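Local coordinates for thioesterase domain-containing protein (Chromobacterium violaceum, PDB 4RMM) that is of unconfirmed function but probably hydrolyses acyl-coenzyme A thioesters, as hot-dog-fold relatives of the thioesterase superfamily do, at residues V91-D96 with A138-L143; Y97-R102 with R131-A136; Q104-Q109 with I124-D129. All coordinates share one frame; numbering follows the deposited sequence.

Interaction 1. Residues V91-D96 with A138-L143; sequences VDFSLD and ARAHFL
Phe93 and Ala140 form a non-hydrogen-bonded pair in the antiparallel sheet of the hot-dog fold, where strand 89-97, the outermost on its side within the chain, runs alongside strand 136-143. Leu95 and Ala138 make the next such pair, and the side chains of all four lie on the face that packs toward helix 67-80, with Phe93 and Leu95 both touching Met70. The two alanine methyls lie against the larger groups: Phe93 CD1 is 4.1 Å from Ala140 CB, which meets the ring at its edge, while CE1 of the same ring is 3.8 Å from Ala138 CB. Leu95 CD1 closes on that methyl, Ala138 CB, at 3.7 Å. Between the two pairs, Ser94 N binds Arg139 O and Arg139 N binds Ser94 O, each at 2.9 Å. The outer edge of strand 89-97 is used as well, because Asp92 to Asp96 continue the sheet into a strand of the second subunit, and Phe93 packs on Phe93 of that subunit.

Asp92 and His141 rise on the other face and add a side-chain His-carboxylate hydrogen bond to those of the backbone. Asp92 CG stands between the backbone N and the carbonyl carbon (chi1 62°), and the carboxylate it carries faces the imidazole, whose plane is 73° from its own. His141 also meets His121 edge-to-face. His141 ND1 donates a nearly straight bond (173°) to the syn lone pair of Asp92 OD2, 3.1 Å away in the ring plane; Asp92 OD1, although closer to ND1 at 2.8 Å, receives a bent, weak one.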
ATOM      1  N   VAL A  91       6.755  -6.134  -9.790  1.00 38.18           N
ATOM      2  CA  VAL A  91       8.190  -6.120  -9.603  1.00 46.55           C
ATOM      3  C   VAL A  91       8.547  -4.997  -8.645  1.00 34.15           C
ATOM      4  O   VAL A  91       9.285  -5.209  -7.664  1.00 39.23           O
ATOM      5  CB  VAL A  91       8.912  -5.954 -10.963  1.00 46.75           C
ATOM      6  CG1 VAL A  91      10.376  -5.607 -10.750  1.00 56.21           C
ATOM      7  CG2 VAL A  91       8.795  -7.247 -11.751  1.00 49.25           C
ATOM      8  N   ASP A  92       8.022  -3.803  -8.915  1.00 43.44           N
ATOM      9  CA  ASP A  92       8.258  -2.654  -8.052  1.00 43.14           C
ATOM     10  C   ASP A  92       7.109  -1.657  -8.109  1.00 47.43           C
ATOM     11  O   ASP A  92       6.273  -1.707  -8.995  1.00 41.51           O
ATOM     12  CB  ASP A  92       9.598  -1.954  -8.368  1.00 42.71           C
ATOM     13  CG  ASP A  92       9.662  -1.407  -9.764  1.00 58.82           C
ATOM     14  OD1 ASP A  92       8.710  -0.720 -10.189  1.00 55.86           O
ATOM     15  OD2 ASP A  92      10.682  -1.648 -10.437  1.00 77.41           O
ATOM     16  N   PHE A  93       7.088  -0.750  -7.146  1.00 41.95           N
ATOM     17  CA  PHE A  93       6.029   0.242  -7.020  1.00 39.16           C
ATOM     18  C   PHE A  93       6.545   1.474  -6.302  1.00 44.60           C
ATOM     19  O   PHE A  93       7.111   1.357  -5.213  1.00 46.08           O
ATOM     20  CB  PHE A  93       4.885  -0.361  -6.214  1.00 33.94           C
ATOM     21  CG  PHE A  93       3.879   0.633  -5.754  1.00 37.08           C
ATOM     22  CD1 PHE A  93       2.820   1.034  -6.602  1.00 33.36           C
ATOM     23  CD2 PHE A  93       3.934   1.136  -4.469  1.00 37.85           C
ATOM     24  CE1 PHE A  93       1.845   1.915  -6.146  1.00 52.92           C
ATOM     25  CE2 PHE A  93       2.954   2.022  -4.004  1.00 50.05           C
ATOM     26  CZ  PHE A  93       1.909   2.412  -4.841  1.00 37.49           C
ATOM     27  N   SER A  94       6.352   2.648  -6.899  1.00 49.70           N
ATOM     28  CA  SER A  94       6.781   3.912  -6.283  1.00 49.12           C
ATOM     29  C   SER A  94       5.610   4.897  -6.225  1.00 51.97           C
ATOM     30  O   SER A  94       4.760   4.918  -7.101  1.00 41.85           O
ATOM     31  CB  SER A  94       7.965   4.526  -7.046  1.00 39.15           C
ATOM     32  OG  SER A  94       7.743   4.509  -8.441  1.00 62.76           O
ATOM     33  N   LEU A  95       5.587   5.709  -5.180  1.00 43.08           N
ATOM     34  CA  LEU A  95       4.525   6.666  -4.931  1.00 43.04           C
ATOM     35  C   LEU A  95       5.036   7.989  -4.345  1.00 47.38           C
ATOM     36  O   LEU A  95       5.852   7.981  -3.423  1.00 39.05           O
ATOM     37  CB  LEU A  95       3.524   6.035  -3.949  1.00 35.08           C
ATOM     38  CG  LEU A  95       2.290   6.785  -3.432  1.00 45.16           C
ATOM     39  CD1 LEU A  95       1.334   7.101  -4.567  1.00 40.38           C
ATOM     40  CD2 LEU A  95       1.579   5.908  -2.422  1.00 56.44           C
ATOM     41  N   ASP A  96       4.544   9.110  -4.888  1.00 41.35           N
ATOM     42  CA  ASP A  96       4.869  10.443  -4.393  1.00 40.74           C
ATOM     43  C   ASP A  96       3.595  11.120  -3.929  1.00 49.19           C
ATOM     44  O   ASP A  96       2.606  11.143  -4.642  1.00 38.65           O
ATOM     45  CB  ASP A  96       5.515  11.322  -5.475  1.00 41.12           C
ATOM     46  CG  ASP A  96       6.949  10.946  -5.748  1.00 63.12           C
ATOM     47  OD1 ASP A  96       7.194  10.169  -6.691  1.00 64.19           O
ATOM     48  OD2 ASP A  96       7.833  11.421  -5.003  1.00 74.79           O
ATOM     49  N   ALA A 138       1.596   7.542  -8.870  1.00 39.41           N
ATOM     50  CA  ALA A 138       2.359   6.325  -8.629  1.00 41.57           C
ATOM     51  C   ALA A 138       2.778   5.696  -9.937  1.00 50.39           C
ATOM     52  O   ALA A 138       2.305   6.088 -11.010  1.00 48.11           O
ATOM     53  CB  ALA A 138       1.537   5.332  -7.822  1.00 33.60           C
ATOM     54  N   ARG A 139       3.671   4.722  -9.835  1.00 39.65           N
ATOM     55  CA  ARG A 139       4.175   3.976 -10.975  1.00 54.12           C
ATOM     56  C   ARG A 139       4.503   2.548 -10.527  1.00 62.22           C
ATOM     57  O   ARG A 139       5.038   2.330  -9.438  1.00 46.99           O
ATOM     58  CB  ARG A 139       5.411   4.669 -11.562  1.00 58.47           C
ATOM     59  CG  ARG A 139       5.083   6.081 -12.068  1.00 60.02           C
ATOM     60  CD  ARG A 139       6.092   6.633 -13.069  1.00 72.58           C
ATOM     61  NE  ARG A 139       5.823   8.037 -13.403  1.00 80.55           N
ATOM     62  CZ  ARG A 139       5.914   9.041 -12.534  1.00 80.96           C
ATOM     63  NH1 ARG A 139       6.267   8.799 -11.279  1.00 82.14           N
ATOM     64  NH2 ARG A 139       5.658  10.287 -12.915  1.00 92.34           N
ATOM     65  N   ALA A 140       4.152   1.587 -11.370  1.00 42.55           N
ATOM     66  CA  ALA A 140       4.371   0.182 -11.074  1.00 61.57           C
ATOM     67  C   ALA A 140       4.772  -0.625 -12.308  1.00 44.49           C
ATOM     68  O   ALA A 140       4.329  -0.334 -13.417  1.00 49.41           O
ATOM     69  CB  ALA A 140       3.107  -0.395 -10.466  1.00 53.09           C
ATOM     70  N   HIS A 141       5.621  -1.630 -12.102  1.00 43.80           N
ATOM     71  CA  HIS A 141       6.082  -2.509 -13.169  1.00 48.68           C
ATOM     72  C   HIS A 141       5.595  -3.901 -12.854  1.00 49.62           C
ATOM     73  O   HIS A 141       5.716  -4.365 -11.721  1.00 62.01           O
ATOM     74  CB  HIS A 141       7.614  -2.542 -13.255  1.00 46.32           C
ATOM     75  CG  HIS A 141       8.225  -1.246 -13.680  1.00 58.24           C
ATOM     76  ND1 HIS A 141       9.220  -0.616 -12.961  1.00 69.47           N
ATOM     77  CD2 HIS A 141       7.982  -0.454 -14.752  1.00 78.21           C
ATOM     78  CE1 HIS A 141       9.559   0.504 -13.568  1.00 79.47           C
ATOM     79  NE2 HIS A 141       8.822   0.626 -14.660  1.00 88.79           N
ATOM     80  N   PHE A 142       5.044  -4.569 -13.859  1.00 51.16           N
ATOM     81  CA  PHE A 142       4.554  -5.917 -13.676  1.00 51.49           C
ATOM     82  C   PHE A 142       5.165  -6.849 -14.691  1.00 55.11           C
ATOM     83  O   PHE A 142       5.517  -6.450 -15.802  1.00 55.58           O
ATOM     84  CB  PHE A 142       3.035  -5.982 -13.811  1.00 48.91           C
ATOM     85  CG  PHE A 142       2.288  -5.274 -12.718  1.00 49.28           C
ATOM     86  CD1 PHE A 142       2.164  -3.885 -12.727  1.00 56.80           C
ATOM     87  CD2 PHE A 142       1.682  -5.998 -11.691  1.00 52.29           C
ATOM     88  CE1 PHE A 142       1.446  -3.223 -11.737  1.00 58.21           C
ATOM     89  CE2 PHE A 142       0.957  -5.351 -10.688  1.00 47.51           C
ATOM     90  CZ  PHE A 142       0.839  -3.957 -10.714  1.00 59.63           C
ATOM     91  N   LEU A 143       5.284  -8.106 -14.296  1.00 50.97           N
ATOM     92  CA  LEU A 143       5.828  -9.123 -15.169  1.00 62.30           C
ATOM     93  C   LEU A 143       4.634  -9.958 -15.604  1.00 68.08           C
ATOM     94  O   LEU A 143       3.875 -10.438 -14.773  1.00 67.64           O
ATOM     95  CB  LEU A 143       6.826  -9.983 -14.400  1.00 57.40           C
ATOM     96  CG  LEU A 143       7.548 -11.009 -15.259  1.00 74.12           C
ATOM     97  CD1 LEU A 143       8.532 -10.299 -16.174  1.00 75.63           C
ATOM     98  CD2 LEU A 143       8.255 -12.002 -14.359  1.00 79.91           C
TER

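Interaction 2. Residues Y97-R102 with R131-A136; sequences YLRPGR and RSKPVA
Arg99 lays its guanidinium over the backbone of Lys133, with Lys133 CA 3.4 Å above the plane and over its centre. The side chain gets there by a simple route: CG stands anti to the carbonyl carbon (chi1 -45°), the chain runs extended from CG to NE, and a turn at the last torsion (chi4 67°) places CZ beside Lys133. From that position Arg99 NH1 donates to Pro134 O at 2.7 Å. The acceptor is approached on a lone pair in its carbonyl plane, yet the bond is bent (137°) and the oxygen lies somewhat out of the guanidinium plane. Lys133 CB sits against Arg99 NE at 3.4 Å; beyond CG the extended lysine leads away, so its ammonium is not in contact with the guanidinium. Leu98 crosses Pro134, its CD1 reaching Pro134 CG at 3.8 Å.

These residues belong to two loops at the end of the hot-dog sheet, just beyond the last bridge between strands 89-97 and 136-143, the non-hydrogen-bonded pair Tyr97 and Ala136. Val135 and Ala136 both face Ala126, forming a classic beta bulge by which strand 136-143 begins. Val135 O accepts from two donors on one face of its plane, Leu98 N at 2.9 Å and Arg99 N, longer, at 3.3 Å. The Val135 side chain packs alongside: Val135 CG1, anti to the backbone N, lies 3.5 Å from Arg99 O, and CG2 near Pro100 O. Tyr97 goes to the same face of the sheet as Ala136, and its OH is hydrogen-bonded to Glu71 of the second subunit and to Ile66 N.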
ATOM      1  N   TYR A  97       3.620  11.666  -2.726  1.00 37.63           N
ATOM      2  CA  TYR A  97       2.479  12.366  -2.163  1.00 50.92           C
ATOM      3  C   TYR A  97       2.829  13.800  -2.469  1.00 54.35           C
ATOM      4  O   TYR A  97       3.830  14.323  -1.975  1.00 60.39           O
ATOM      5  CB  TYR A  97       2.388  12.118  -0.656  1.00 50.25           C
ATOM      6  CG  TYR A  97       1.901  10.721  -0.308  1.00 56.07           C
ATOM      7  CD1 TYR A  97       0.571  10.501   0.066  1.00 37.70           C
ATOM      8  CD2 TYR A  97       2.763   9.616  -0.365  1.00 46.82           C
ATOM      9  CE1 TYR A  97       0.110   9.225   0.374  1.00 40.45           C
ATOM     10  CE2 TYR A  97       2.311   8.328  -0.052  1.00 45.31           C
ATOM     11  CZ  TYR A  97       0.980   8.144   0.317  1.00 50.71           C
ATOM     12  OH  TYR A  97       0.496   6.890   0.639  1.00 39.97           O
ATOM     13  N   LEU A  98       2.004  14.415  -3.312  1.00 51.29           N
ATOM     14  CA  LEU A  98       2.217  15.783  -3.780  1.00 60.58           C
ATOM     15  C   LEU A  98       1.497  16.870  -3.004  1.00 57.60           C
ATOM     16  O   LEU A  98       2.052  17.934  -2.762  1.00 54.22           O
ATOM     17  CB  LEU A  98       1.824  15.859  -5.264  1.00 44.67           C
ATOM     18  CG  LEU A  98       2.610  14.840  -6.097  1.00 49.12           C
ATOM     19  CD1 LEU A  98       2.137  14.861  -7.518  1.00 52.80           C
ATOM     20  CD2 LEU A  98       4.111  15.154  -6.006  1.00 52.34           C
ATOM     21  N   ARG A  99       0.261  16.606  -2.616  1.00 58.91           N
ATOM     22  CA  ARG A  99      -0.522  17.598  -1.904  1.00 68.78           C
ATOM     23  C   ARG A  99      -1.442  16.933  -0.906  1.00 62.52           C
ATOM     24  O   ARG A  99      -1.827  15.790  -1.069  1.00 51.46           O
ATOM     25  CB  ARG A  99      -1.382  18.398  -2.889  1.00 61.57           C
ATOM     26  CG  ARG A  99      -0.654  18.845  -4.144  1.00 66.30           C
ATOM     27  CD  ARG A  99      -1.616  19.482  -5.136  1.00 67.48           C
ATOM     28  NE  ARG A  99      -0.895  20.213  -6.175  1.00 75.53           N
ATOM     29  CZ  ARG A  99      -0.129  19.639  -7.098  1.00 84.55           C
ATOM     30  NH1 ARG A  99       0.013  18.317  -7.117  1.00 84.06           N
ATOM     31  NH2 ARG A  99       0.507  20.387  -7.991  1.00 90.97           N
ATOM     32  N   PRO A 100      -1.820  17.662   0.141  1.00 65.52           N
ATOM     33  CA  PRO A 100      -2.714  17.079   1.138  1.00 61.04           C
ATOM     34  C   PRO A 100      -4.021  16.706   0.446  1.00 67.90           C
ATOM     35  O   PRO A 100      -4.310  17.192  -0.645  1.00 85.33           O
ATOM     36  CB  PRO A 100      -2.896  18.220   2.138  1.00 73.44           C
ATOM     37  CG  PRO A 100      -1.613  18.999   2.000  1.00 70.69           C
ATOM     38  CD  PRO A 100      -1.407  19.022   0.521  1.00 63.21           C
ATOM     39  N   GLY A 101      -4.808  15.844   1.070  1.00 59.62           N
ATOM     40  CA  GLY A 101      -6.075  15.472   0.481  1.00 58.31           C
ATOM     41  C   GLY A 101      -7.162  16.393   1.005  1.00 59.69           C
ATOM     42  O   GLY A 101      -7.051  16.921   2.116  1.00 68.03           O
ATOM     43  N   ARG A 102      -8.207  16.599   0.210  1.00 69.47           N
ATOM     44  CA  ARG A 102      -9.284  17.455   0.646  1.00 77.92           C
ATOM     45  C   ARG A 102     -10.485  16.566   1.008  1.00 87.29           C
ATOM     46  O   ARG A 102     -10.426  15.343   0.812  1.00 86.30           O
ATOM     47  CB  ARG A 102      -9.619  18.473  -0.477  1.00 75.09           C
ATOM     48  N   ARG A 131      -6.855  17.215 -11.930  1.00 64.38           N
ATOM     49  CA  ARG A 131      -5.921  16.161 -12.290  1.00 69.40           C
ATOM     50  C   ARG A 131      -4.588  16.744 -12.729  1.00 71.22           C
ATOM     51  O   ARG A 131      -3.628  16.008 -12.980  1.00 66.96           O
ATOM     52  CB  ARG A 131      -6.513  15.305 -13.407  1.00 55.26           C
ATOM     53  CG  ARG A 131      -5.736  14.040 -13.686  1.00 54.44           C
ATOM     54  CD  ARG A 131      -6.515  13.121 -14.589  1.00 77.18           C
ATOM     55  NE  ARG A 131      -5.789  11.880 -14.828  1.00 65.68           N
ATOM     56  CZ  ARG A 131      -6.265  10.864 -15.538  1.00 77.80           C
ATOM     57  NH1 ARG A 131      -7.472  10.946 -16.079  1.00 65.75           N
ATOM     58  NH2 ARG A 131      -5.535   9.767 -15.706  1.00 69.86           N
ATOM     59  N   SER A 132      -4.547  18.074 -12.816  1.00 67.31           N
ATOM     60  CA  SER A 132      -3.348  18.808 -13.198  1.00 62.70           C
ATOM     61  C   SER A 132      -2.520  19.060 -11.936  1.00 60.79           C
ATOM     62  O   SER A 132      -1.320  19.310 -12.003  1.00 79.02           O
ATOM     63  CB  SER A 132      -3.739  20.138 -13.862  1.00 64.98           C
ATOM     64  OG  SER A 132      -3.161  21.250 -13.202  1.00 71.66           O
ATOM     65  N   LYS A 133      -3.193  18.999 -10.787  1.00 60.74           N
ATOM     66  CA  LYS A 133      -2.570  19.185  -9.476  1.00 59.05           C
ATOM     67  C   LYS A 133      -2.983  17.959  -8.661  1.00 49.51           C
ATOM     68  O   LYS A 133      -3.740  18.056  -7.695  1.00 50.42           O
ATOM     69  CB  LYS A 133      -3.090  20.465  -8.819  1.00 61.64           C
ATOM     70  CG  LYS A 133      -2.720  21.731  -9.582  1.00 71.02           C
ATOM     71  CD  LYS A 133      -3.273  22.969  -8.908  1.00 78.62           C
ATOM     72  CE  LYS A 133      -2.842  24.235  -9.641  1.00 93.66           C
ATOM     73  NZ  LYS A 133      -3.352  25.475  -8.979  1.00 94.08           N
ATOM     74  N   PRO A 134      -2.475  16.780  -9.049  1.00 46.32           N
ATOM     75  CA  PRO A 134      -2.804  15.531  -8.361  1.00 50.24           C
ATOM     76  C   PRO A 134      -2.423  15.458  -6.889  1.00 57.95           C
ATOM     77  O   PRO A 134      -1.550  16.182  -6.419  1.00 44.07           O
ATOM     78  CB  PRO A 134      -2.123  14.474  -9.228  1.00 51.12           C
ATOM     79  CG  PRO A 134      -0.912  15.192  -9.761  1.00 52.62           C
ATOM     80  CD  PRO A 134      -1.430  16.579 -10.077  1.00 49.17           C
ATOM     81  N   VAL A 135      -3.131  14.620  -6.140  1.00 46.80           N
ATOM     82  CA  VAL A 135      -2.839  14.448  -4.732  1.00 46.40           C
ATOM     83  C   VAL A 135      -1.600  13.544  -4.619  1.00 47.33           C
ATOM     84  O   VAL A 135      -0.752  13.727  -3.746  1.00 43.39           O
ATOM     85  CB  VAL A 135      -4.036  13.801  -4.015  1.00 55.68           C
ATOM     86  CG1 VAL A 135      -3.606  13.222  -2.693  1.00 45.52           C
ATOM     87  CG2 VAL A 135      -5.123  14.858  -3.797  1.00 54.36           C
ATOM     88  N   ALA A 136      -1.500  12.596  -5.544  1.00 36.66           N
ATOM     89  CA  ALA A 136      -0.393  11.649  -5.593  1.00 47.24           C
ATOM     90  C   ALA A 136      -0.297  10.976  -6.965  1.00 49.61           C
ATOM     91  O   ALA A 136      -1.299  10.809  -7.668  1.00 43.59           O
ATOM     92  CB  ALA A 136      -0.574  10.589  -4.508  1.00 43.92           C
TER

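Interaction 3. Residues Q104-Q109 with I124-D129; sequences QTLFAQ and IEAWQD
Trp127 presents one face of its indole to Phe107 CB, which stands 3.8 Å from the centroid of the six-membered ring and nearly on its normal, a CH-pi contact made over the face. Trp127 CG takes the crowded position between the backbone N and the carbonyl carbon (chi1 72°), and the indole folds back across strand 106-115. The Phe107 ring is slid aside, overlapping the five-membered ring hardly at all, with the planes 29° apart. Both residues also form a hydrogen-bonded pair of the beta hairpin: Phe107 N reaches Trp127 O at 2.8 Å, and Trp127 N returns to Phe107 O at 2.9 Å.

Gln109 meets the far rim of the same indole, where its CB lies in the ring plane 3.9 Å from Trp127 CH2. Its extended side chain then carries the amide beyond, to Asp37 through NE2 and to Arg131 through OE1. Arg131, which lies outside both segments, also makes a cation-pi contact with Trp127 and a salt bridge with Glu125, so one charged group joins three residues of this face.

Gln128, in the loop beyond the strand, makes its apolar contact through CG, which packs at 3.5 Å against Leu106 CD1, the two side chains crossing. Gln128 NE2 lies 2.9 Å from Gln104 O. The other amide atom, Gln128 OE1, accepts from Arg102 N.

On the opposite face of the hairpin, Ala108 touches Phe69 and Ala126 touches Met70 of helix 67-80, while strand 106-115 continues the sheet to strand 43-46 and strand 119-127 continues it to strand 136-143.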
ATOM      1  N   GLN A 104     -13.023  15.773  -0.247  1.00 89.58           N
ATOM      2  CA  GLN A 104     -13.726  15.453  -1.482  1.00 89.43           C
ATOM      3  C   GLN A 104     -13.365  14.014  -1.833  1.00 92.15           C
ATOM      4  O   GLN A 104     -12.384  13.473  -1.321  1.00 91.64           O
ATOM      5  CB  GLN A 104     -13.261  16.373  -2.609  1.00 90.59           C
ATOM      6  CG  GLN A 104     -13.504  17.849  -2.373  1.00 96.09           C
ATOM      7  CD  GLN A 104     -12.815  18.718  -3.410  1.00 96.51           C
ATOM      8  OE1 GLN A 104     -12.887  18.451  -4.608  1.00 79.56           O
ATOM      9  NE2 GLN A 104     -12.150  19.770  -2.950  1.00 99.01           N
ATOM     10  N   THR A 105     -14.151  13.390  -2.703  1.00 80.59           N
ATOM     11  CA  THR A 105     -13.856  12.021  -3.098  1.00 85.22           C
ATOM     12  C   THR A 105     -12.591  12.029  -3.947  1.00 74.10           C
ATOM     13  O   THR A 105     -12.376  12.936  -4.752  1.00 77.77           O
ATOM     14  CB  THR A 105     -15.004  11.396  -3.908  1.00 71.59           C
ATOM     15  OG1 THR A 105     -14.603  10.102  -4.375  1.00 80.00           O
ATOM     16  CG2 THR A 105     -15.362  12.272  -5.095  1.00 80.78           C
ATOM     17  N   LEU A 106     -11.759  11.012  -3.753  1.00 72.44           N
ATOM     18  CA  LEU A 106     -10.497  10.881  -4.468  1.00 60.61           C
ATOM     19  C   LEU A 106     -10.639   9.993  -5.699  1.00 67.98           C
ATOM     20  O   LEU A 106     -11.059   8.843  -5.599  1.00 80.10           O
ATOM     21  CB  LEU A 106      -9.439  10.295  -3.527  1.00 64.49           C
ATOM     22  CG  LEU A 106      -8.015  10.190  -4.068  1.00 63.99           C
ATOM     23  CD1 LEU A 106      -7.444  11.602  -4.292  1.00 53.25           C
ATOM     24  CD2 LEU A 106      -7.157   9.400  -3.076  1.00 53.78           C
ATOM     25  N   PHE A 107     -10.290  10.539  -6.860  1.00 68.39           N
ATOM     26  CA  PHE A 107     -10.360   9.814  -8.125  1.00 64.61           C
ATOM     27  C   PHE A 107      -8.982   9.255  -8.447  1.00 77.26           C
ATOM     28  O   PHE A 107      -7.965   9.799  -8.017  1.00 59.20           O
ATOM     29  CB  PHE A 107     -10.789  10.753  -9.258  1.00 65.71           C
ATOM     30  CG  PHE A 107     -12.181  11.306  -9.103  1.00 78.60           C
ATOM     31  CD1 PHE A 107     -13.265  10.680  -9.715  1.00 80.40           C
ATOM     32  CD2 PHE A 107     -12.411  12.437  -8.321  1.00 76.06           C
ATOM     33  CE1 PHE A 107     -14.562  11.173  -9.549  1.00 77.27           C
ATOM     34  CE2 PHE A 107     -13.701  12.935  -8.146  1.00 83.05           C
ATOM     35  CZ  PHE A 107     -14.779  12.302  -8.762  1.00 82.90           C
ATOM     36  N   ALA A 108      -8.951   8.170  -9.211  1.00 60.76           N
ATOM     37  CA  ALA A 108      -7.692   7.553  -9.601  1.00 49.27           C
ATOM     38  C   ALA A 108      -7.858   6.816 -10.912  1.00 48.93           C
ATOM     39  O   ALA A 108      -8.864   6.137 -11.137  1.00 53.72           O
ATOM     40  CB  ALA A 108      -7.196   6.585  -8.507  1.00 49.20           C
ATOM     41  N   GLN A 109      -6.863   6.947 -11.777  1.00 58.43           N
ATOM     42  CA  GLN A 109      -6.901   6.294 -13.064  1.00 64.31           C
ATOM     43  C   GLN A 109      -5.504   5.906 -13.501  1.00 54.41           C
ATOM     44  O   GLN A 109      -4.557   6.683 -13.357  1.00 45.93           O
ATOM     45  CB  GLN A 109      -7.523   7.221 -14.105  1.00 63.03           C
ATOM     46  CG  GLN A 109      -7.908   6.511 -15.382  1.00 65.30           C
ATOM     47  CD  GLN A 109      -8.808   7.352 -16.255  1.00 74.84           C
ATOM     48  OE1 GLN A 109      -8.338   8.162 -17.056  1.00 76.23           O
ATOM     49  NE2 GLN A 109     -10.114   7.175 -16.098  1.00 69.83           N
ATOM     50  N   ILE A 124      -0.291   5.601 -12.324  1.00 39.12           N
ATOM     51  CA  ILE A 124      -1.522   5.847 -11.593  1.00 47.45           C
ATOM     52  C   ILE A 124      -1.497   7.289 -11.097  1.00 44.85           C
ATOM     53  O   ILE A 124      -0.509   7.745 -10.515  1.00 44.68           O
ATOM     54  CB  ILE A 124      -1.644   4.932 -10.354  1.00 51.09           C
ATOM     55  CG1 ILE A 124      -1.311   3.486 -10.731  1.00 59.33           C
ATOM     56  CG2 ILE A 124      -3.061   5.003  -9.771  1.00 54.17           C
ATOM     57  CD1 ILE A 124       0.177   3.194 -10.747  1.00 45.69           C
ATOM     58  N   GLU A 125      -2.582   8.004 -11.341  1.00 40.72           N
ATOM     59  CA  GLU A 125      -2.700   9.383 -10.885  1.00 40.71           C
ATOM     60  C   GLU A 125      -3.905   9.463  -9.975  1.00 46.53           C
ATOM     61  O   GLU A 125      -4.967   8.933 -10.279  1.00 63.01           O
ATOM     62  CB  GLU A 125      -2.915  10.313 -12.068  1.00 36.78           C
ATOM     63  CG  GLU A 125      -1.784  10.311 -13.052  1.00 64.86           C
ATOM     64  CD  GLU A 125      -2.225  10.817 -14.401  1.00 70.33           C
ATOM     65  OE1 GLU A 125      -2.373  12.045 -14.557  1.00 78.02           O
ATOM     66  OE2 GLU A 125      -2.441   9.975 -15.299  1.00 93.08           O
ATOM     67  N   ALA A 126      -3.732  10.126  -8.846  1.00 43.24           N
ATOM     68  CA  ALA A 126      -4.826  10.278  -7.912  1.00 51.55           C
ATOM     69  C   ALA A 126      -5.046  11.770  -7.757  1.00 55.43           C
ATOM     70  O   ALA A 126      -4.123  12.521  -7.452  1.00 47.98           O
ATOM     71  CB  ALA A 126      -4.485   9.638  -6.579  1.00 52.16           C
ATOM     72  N   TRP A 127      -6.268  12.209  -8.004  1.00 48.33           N
ATOM     73  CA  TRP A 127      -6.570  13.625  -7.893  1.00 63.97           C
ATOM     74  C   TRP A 127      -7.970  13.792  -7.355  1.00 66.32           C
ATOM     75  O   TRP A 127      -8.661  12.817  -7.058  1.00 70.86           O
ATOM     76  CB  TRP A 127      -6.431  14.306  -9.257  1.00 53.91           C
ATOM     77  CG  TRP A 127      -7.508  13.966 -10.251  1.00 63.47           C
ATOM     78  CD1 TRP A 127      -8.544  14.775 -10.643  1.00 65.35           C
ATOM     79  CD2 TRP A 127      -7.675  12.728 -10.964  1.00 57.89           C
ATOM     80  NE1 TRP A 127      -9.341  14.118 -11.549  1.00 63.88           N
ATOM     81  CE2 TRP A 127      -8.834  12.864 -11.767  1.00 67.03           C
ATOM     82  CE3 TRP A 127      -6.962  11.521 -11.002  1.00 58.35           C
ATOM     83  CZ2 TRP A 127      -9.298  11.835 -12.600  1.00 69.40           C
ATOM     84  CZ3 TRP A 127      -7.424  10.495 -11.832  1.00 58.42           C
ATOM     85  CH2 TRP A 127      -8.584  10.662 -12.620  1.00 62.62           C
ATOM     86  N   GLN A 128      -8.381  15.039  -7.206  1.00 59.71           N
ATOM     87  CA  GLN A 128      -9.705  15.312  -6.701  1.00 64.90           C
ATOM     88  C   GLN A 128     -10.369  16.375  -7.556  1.00 67.21           C
ATOM     89  O   GLN A 128     -11.211  16.072  -8.394  1.00 76.43           O
ATOM     90  CB  GLN A 128      -9.620  15.761  -5.241  1.00 60.67           C
ATOM     91  CG  GLN A 128      -8.981  14.719  -4.348  1.00 70.05           C
ATOM     92  CD  GLN A 128      -8.976  15.109  -2.888  1.00 61.91           C
ATOM     93  OE1 GLN A 128      -8.284  16.050  -2.486  1.00 55.67           O
ATOM     94  NE2 GLN A 128      -9.745  14.386  -2.081  1.00 57.24           N
ATOM     95  N   ASP A 129      -9.961  17.618  -7.367  1.00 66.62           N
ATOM     96  CA  ASP A 129     -10.555  18.710  -8.102  1.00 77.92           C
ATOM     97  C   ASP A 129      -9.841  18.967  -9.420  1.00 72.83           C
ATOM     98  O   ASP A 129     -10.479  19.279 -10.426  1.00 83.80           O
ATOM     99  CB  ASP A 129     -10.545  19.961  -7.227  1.00 87.63           C
ATOM    100  CG  ASP A 129     -11.619  20.946  -7.609  1.00 95.00           C
ATOM    101  OD1 ASP A 129     -12.765  20.509  -7.839  1.00101.20           O
ATOM    102  OD2 ASP A 129     -11.320  22.156  -7.665  1.00112.47           O
TER
HETATM  103  O   HOH W   1      -3.036   7.435 -15.193  1.00 69.46           O

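From the N terminus, strand 89-97 comes first of the strands in these contacts and its partner 136-143 last, so interaction 1 closes the widest loop. Interaction 2 closes a smaller one within it, between the loops that follow strand 89-97 and precede strand 136-143, and interaction 3, the hairpin of strands 106-115 and 119-127, lies innermost; the three are nested and none cross. Interactions 1 and 2 follow one strand pair into its loops, meeting where Asp96 O touches Ala136 CB. Probable hydrogen bonds from Val135 N to Ala126 O and from Ala138 N to Ile124 O tie strand 119-127 to strand 136-143 and the loop just before it, joining the hairpin to the outer strand pair.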